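Local coordinates for protein alanine dehydrogenase/pyridine nucleotide transhydrogenase (Mycobacterium smegmatis str. MC2 155, PDB 3P2Y) that probably transfers hydride between NAD(H) and NADP(H), as the alpha 1 subunit of a proton-pumping nicotinamide nucleotide transhydrogenase, at residues A185-A199 / L259-A273. Sequence-based numbering, arbitrary orientation. Where two conformers were deposited one is given.
Sequences ASALVLGVGVAGLQA and LEDAITKFDIVITTA. With NA (sodium ion), chain E.
Leu188 CB sits over the centre of the Phe266 ring, 3.5 Å from its centroid and 11° off the normal, a CH-pi contact made face-on. With CG anti to the backbone N (chi1 171°), Leu188 carries CD2 on past the ring to Ile263 CG1, 3.8 Å away, and the two side chains cross at about a right angle. Further along the same face of the sheet, Leu190 sends CD1 to Ile263 CD1 and CD2 to Leu259 CD1, both at 4.0 Å, so the C-terminal part of helix 249-263 is docked through aliphatic branches.

Beneath this layer, strands 186-190 and 268-271 run parallel, with an angle of 14° between their N-to-C directions. Leu188 and Leu190 each donate and accept across the pair; the bond from Leu190 N to Ile270 O is 2.8 Å long and nearly straight.

Both ends are fastened by side chains. At the start, Asp267 OD2 takes the N-H of Ser186 at 2.8 Å through its anti lone pair, while Ser186 O accepts from both Asp267 N and Ile268 N. Each carboxylate oxygen of Asp267 also accepts a hydrogen bond from a water, and both waters lie in the shell of a sodium ion bound by Lys265 O and otherwise by waters, the one on OD1 at longer range; Arg170 forms a salt bridge with OD1. At the far end, Thr272 OG1 donates to Gly191 O at 2.6 Å from above the carbonyl plane and accepts from a water that also takes the Gly196 N-H.

Gly191, Gly193 and Gly196 fit the GxGxxG turn of a Rossmann-type dinucleotide fold, consistent with NAD(H) binding; Gly193 is the N-cap. Strand 186-190 lies between strands 209-213 and 268-271; on the sheet face opposite helix 249-263, Ala199 of helix 194-206 meets Ile270, and both touch Val161 of helix 148-167.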
loop_
_atom_site.group_PDB
_atom_site.type_symbol
_atom_site.label_atom_id
_atom_site.label_comp_id
_atom_site.label_asym_id
_atom_site.label_seq_id
_atom_site.Cartn_x
_atom_site.Cartn_y
_atom_site.Cartn_z
ATOM N N ALA A 185 12.077 7.488 -6.188
ATOM C CA ALA A 185 12.609 7.087 -4.887
ATOM C C ALA A 185 13.769 6.146 -5.101
ATOM O O ALA A 185 13.789 5.411 -6.108
ATOM C CB ALA A 185 11.527 6.329 -4.096
ATOM N N SER A 186 14.738 6.184 -4.192
ATOM C CA SER A 186 15.779 5.162 -4.135
ATOM C C SER A 186 15.423 4.189 -3.013
ATOM O O SER A 186 15.112 4.613 -1.908
ATOM C CB SER A 186 17.154 5.774 -3.904
ATOM O OG SER A 186 17.549 6.550 -5.026
ATOM N N ALA A 187 15.448 2.898 -3.325
ATOM C CA ALA A 187 15.135 1.853 -2.348
ATOM C C ALA A 187 16.354 0.966 -2.133
ATOM O O ALA A 187 17.022 0.563 -3.091
ATOM C CB ALA A 187 13.955 1.004 -2.830
ATOM N N LEU A 188 16.626 0.692 -0.859
ATOM C CA LEU A 188 17.721 -0.207 -0.446
ATOM C C LEU A 188 17.142 -1.397 0.302
ATOM O O LEU A 188 16.311 -1.225 1.209
ATOM C CB LEU A 188 18.669 0.551 0.504
ATOM C CG LEU A 188 19.760 -0.269 1.221
ATOM C CD1 LEU A 188 20.794 -0.774 0.194
ATOM C CD2 LEU A 188 20.463 0.648 2.222
ATOM N N VAL A 189 17.561 -2.605 -0.086
ATOM C CA VAL A 189 17.113 -3.804 0.629
ATOM C C VAL A 189 18.335 -4.408 1.301
ATOM O O VAL A 189 19.359 -4.651 0.645
ATOM C CB VAL A 189 16.449 -4.805 -0.340
ATOM C CG1 VAL A 189 16.037 -6.106 0.389
ATOM C CG2 VAL A 189 15.184 -4.131 -0.958
ATOM N N LEU A 190 18.213 -4.638 2.607
ATOM C CA LEU A 190 19.308 -5.201 3.408
ATOM C C LEU A 190 18.913 -6.609 3.812
ATOM O O LEU A 190 17.916 -6.810 4.545
ATOM C CB LEU A 190 19.544 -4.312 4.644
ATOM C CG LEU A 190 19.983 -2.869 4.355
ATOM C CD1 LEU A 190 20.134 -2.119 5.719
ATOM C CD2 LEU A 190 21.311 -2.810 3.516
ATOM N N GLY A 191 19.656 -7.584 3.289
ATOM C CA GLY A 191 19.320 -9.011 3.452
ATOM C C GLY A 191 18.559 -9.410 2.207
ATOM O O GLY A 191 17.406 -9.000 2.031
ATOM N N VAL A 192 19.221 -10.140 1.307
ATOM C CA VAL A 192 18.573 -10.506 0.046
ATOM C C VAL A 192 18.448 -12.035 -0.049
ATOM O O VAL A 192 19.107 -12.708 -0.866
ATOM C CB VAL A 192 19.258 -9.891 -1.210
ATOM C CG1 VAL A 192 18.412 -10.185 -2.485
ATOM C CG2 VAL A 192 19.471 -8.375 -1.039
ATOM N N GLY A 193 17.604 -12.571 0.820
ATOM C CA GLY A 193 17.055 -13.919 0.632
ATOM C C GLY A 193 15.795 -13.754 -0.208
ATOM O O GLY A 193 15.667 -12.798 -0.975
ATOM N N VAL A 194 14.854 -14.681 -0.051
ATOM C CA VAL A 194 13.651 -14.690 -0.883
ATOM C C VAL A 194 12.834 -13.387 -0.698
ATOM O O VAL A 194 12.411 -12.785 -1.700
ATOM C CB VAL A 194 12.792 -15.926 -0.585
ATOM C CG1 VAL A 194 11.415 -15.811 -1.319
ATOM C CG2 VAL A 194 13.545 -17.219 -1.056
ATOM N N ALA A 195 12.595 -12.975 0.552
ATOM C CA ALA A 195 11.777 -11.764 0.769
ATOM C C ALA A 195 12.498 -10.557 0.141
ATOM O O ALA A 195 11.864 -9.709 -0.532
ATOM C CB ALA A 195 11.540 -11.521 2.257
ATOM N N GLY A 196 13.796 -10.457 0.399
ATOM C CA GLY A 196 14.565 -9.278 -0.056
ATOM C C GLY A 196 14.596 -9.207 -1.579
ATOM O O GLY A 196 14.545 -8.128 -2.171
ATOM N N LEU A 197 14.699 -10.360 -2.234
ATOM C CA LEU A 197 14.732 -10.361 -3.687
ATOM C C LEU A 197 13.388 -9.921 -4.265
ATOM O O LEU A 197 13.337 -9.182 -5.252
ATOM C CB LEU A 197 15.083 -11.751 -4.211
ATOM C CG LEU A 197 15.558 -11.806 -5.665
ATOM C CD1 LEU A 197 16.866 -10.970 -5.854
ATOM C CD2 LEU A 197 15.785 -13.273 -6.080
ATOM N N GLN A 198 12.295 -10.421 -3.685
ATOM C CA GLN A 198 10.981 -9.993 -4.125
ATOM C C GLN A 198 10.779 -8.510 -3.831
ATOM O O GLN A 198 10.200 -7.802 -4.651
ATOM C CB GLN A 198 9.869 -10.829 -3.456
ATOM C CG GLN A 198 8.461 -10.535 -4.098
ATOM C CD GLN A 198 8.444 -10.872 -5.587
ATOM O OE1 GLN A 198 8.399 -9.970 -6.436
ATOM N NE2 GLN A 198 8.538 -12.150 -5.908
ATOM N N ALA A 199 11.263 -8.029 -2.693
ATOM C CA ALA A 199 11.205 -6.558 -2.409
ATOM C C ALA A 199 11.953 -5.743 -3.494
ATOM O O ALA A 199 11.443 -4.743 -3.999
ATOM C CB ALA A 199 11.783 -6.235 -1.004
ATOM N N LEU A 259 28.258 1.296 5.693
ATOM C CA LEU A 259 26.840 0.869 5.622
ATOM C C LEU A 259 25.929 1.957 6.202
ATOM O O LEU A 259 24.937 2.348 5.587
ATOM C CB LEU A 259 26.623 -0.468 6.337
ATOM C CG LEU A 259 25.181 -1.014 6.343
ATOM C CD1 LEU A 259 24.621 -1.075 4.896
ATOM C CD2 LEU A 259 25.092 -2.370 7.025
ATOM N N GLU A 260 26.289 2.469 7.379
ATOM C CA GLU A 260 25.521 3.549 8.004
ATOM C C GLU A 260 25.361 4.744 7.051
ATOM O O GLU A 260 24.254 5.250 6.866
ATOM C CB GLU A 260 26.182 3.965 9.338
ATOM C CG GLU A 260 25.401 4.998 10.138
ATOM C CD GLU A 260 26.038 5.268 11.495
ATOM O OE1 GLU A 260 25.905 4.408 12.407
ATOM O OE2 GLU A 260 26.680 6.333 11.620
ATOM N N ASP A 261 26.457 5.184 6.430
ATOM C CA ASP A 261 26.421 6.309 5.489
ATOM C C ASP A 261 25.562 6.011 4.268
ATOM O O ASP A 261 24.810 6.875 3.794
ATOM C CB ASP A 261 27.830 6.659 4.989
ATOM C CG ASP A 261 28.720 7.247 6.073
ATOM O OD1 ASP A 261 28.214 7.644 7.149
ATOM O OD2 ASP A 261 29.953 7.304 5.838
ATOM N N ALA A 262 25.684 4.792 3.749
ATOM C CA ALA A 262 24.915 4.431 2.576
ATOM C C ALA A 262 23.417 4.529 2.879
ATOM O O ALA A 262 22.675 5.096 2.082
ATOM C CB ALA A 262 25.286 3.069 2.086
ATOM N N ILE A 263 22.991 4.011 4.029
ATOM C CA ILE A 263 21.550 4.012 4.408
ATOM C C ILE A 263 20.936 5.414 4.375
ATOM O O ILE A 263 19.782 5.603 3.939
ATOM C CB ILE A 263 21.325 3.336 5.777
ATOM C CG1 ILE A 263 21.599 1.825 5.693
ATOM C CG2 ILE A 263 19.907 3.632 6.343
ATOM C CD1 ILE A 263 21.908 1.198 7.058
ATOM N N THR A 264 21.714 6.415 4.801
ATOM C CA THR A 264 21.180 7.776 4.895
ATOM C C THR A 264 20.724 8.317 3.563
ATOM O O THR A 264 19.931 9.259 3.530
ATOM C CB THR A 264 22.219 8.787 5.515
ATOM O OG1 THR A 264 23.314 9.010 4.607
ATOM C CG2 THR A 264 22.722 8.266 6.833
ATOM N N LYS A 265 21.203 7.711 2.468
ATOM C CA LYS A 265 20.939 8.204 1.106
ATOM C C LYS A 265 19.613 7.720 0.499
ATOM O O LYS A 265 19.227 8.185 -0.573
ATOM C CB LYS A 265 22.042 7.815 0.114
ATOM C CG LYS A 265 23.478 8.158 0.522
ATOM C CD LYS A 265 23.629 9.621 0.884
ATOM C CE LYS A 265 25.109 10.002 0.943
ATOM N NZ LYS A 265 25.258 11.423 1.379
ATOM N N PHE A 266 18.922 6.821 1.176
ATOM C CA PHE A 266 17.757 6.150 0.553
ATOM C C PHE A 266 16.424 6.643 1.090
ATOM O O PHE A 266 16.329 7.019 2.272
ATOM C CB PHE A 266 17.867 4.639 0.738
ATOM C CG PHE A 266 18.929 4.027 -0.126
ATOM C CD1 PHE A 266 18.626 3.592 -1.403
ATOM C CD2 PHE A 266 20.242 3.935 0.342
ATOM C CE1 PHE A 266 19.635 3.034 -2.219
ATOM C CE2 PHE A 266 21.258 3.409 -0.462
ATOM C CZ PHE A 266 20.953 2.964 -1.737
ATOM N N ASP A 267 15.398 6.609 0.234
ATOM C CA ASP A 267 14.043 7.013 0.634
ATOM C C ASP A 267 13.271 5.889 1.296
ATOM O O ASP A 267 12.394 6.137 2.124
ATOM C CB ASP A 267 13.277 7.540 -0.609
ATOM C CG ASP A 267 14.037 8.649 -1.302
ATOM O OD1 ASP A 267 14.111 9.760 -0.708
ATOM O OD2 ASP A 267 14.573 8.414 -2.428
ATOM N N ILE A 268 13.567 4.647 0.897
ATOM C CA ILE A 268 12.885 3.481 1.453
ATOM C C ILE A 268 13.976 2.475 1.737
ATOM O O ILE A 268 14.769 2.188 0.849
ATOM C CB ILE A 268 11.837 2.877 0.468
ATOM C CG1 ILE A 268 10.714 3.907 0.211
ATOM C CG2 ILE A 268 11.209 1.596 1.095
ATOM C CD1 ILE A 268 9.679 3.519 -0.864
ATOM N N VAL A 269 14.008 1.932 2.967
ATOM C CA VAL A 269 14.977 0.903 3.319
ATOM C C VAL A 269 14.182 -0.273 3.879
ATOM O O VAL A 269 13.380 -0.107 4.836
ATOM C CB VAL A 269 16.005 1.403 4.391
ATOM C CG1 VAL A 269 16.923 0.235 4.836
ATOM C CG2 VAL A 269 16.818 2.587 3.847
ATOM N N ILE A 270 14.378 -1.453 3.280
ATOM C CA ILE A 270 13.662 -2.650 3.711
ATOM C C ILE A 270 14.705 -3.602 4.268
ATOM O O ILE A 270 15.700 -3.900 3.598
ATOM C CB ILE A 270 12.903 -3.294 2.524
ATOM C CG1 ILE A 270 11.907 -2.276 1.944
ATOM C CG2 ILE A 270 12.204 -4.590 2.964
ATOM C CD1 ILE A 270 11.196 -2.697 0.690
ATOM N N THR A 271 14.489 -4.063 5.503
ATOM C CA THR A 271 15.469 -4.956 6.139
ATOM C C THR A 271 14.836 -6.323 6.372
ATOM O O THR A 271 13.684 -6.413 6.819
ATOM C CB THR A 271 16.014 -4.366 7.475
ATOM O OG1 THR A 271 14.984 -4.389 8.470
ATOM C CG2 THR A 271 16.454 -2.902 7.272
ATOM N N THR A 272 15.573 -7.395 6.077
ATOM C CA THR A 272 14.925 -8.720 6.068
ATOM C C THR A 272 15.757 -9.786 6.774
ATOM O O THR A 272 15.344 -10.941 6.823
ATOM C CB THR A 272 14.640 -9.258 4.624
ATOM O OG1 THR A 272 15.868 -9.726 4.029
ATOM C CG2 THR A 272 13.998 -8.200 3.705
ATOM N N ALA A 273 16.942 -9.418 7.257
ATOM C CA ALA A 273 17.914 -10.438 7.700
ATOM C C ALA A 273 17.486 -11.122 8.996
ATOM O O ALA A 273 17.115 -10.464 9.987
ATOM C CB ALA A 273 19.275 -9.846 7.848
HETATM NA NA NA E . 18.651 10.417 -1.888
HETATM O O HOH W 1 15.315 -11.864 2.416
HETATM O O HOH W 2 16.958 9.304 -2.930
HETATM O O HOH W 3 16.711 10.484 0.388
HETATM O O HOH W 4 19.978 11.728 -0.008
HETATM O O HOH W 5 20.078 8.744 -3.461
HETATM O O HOH W 6 17.232 12.310 -2.705
#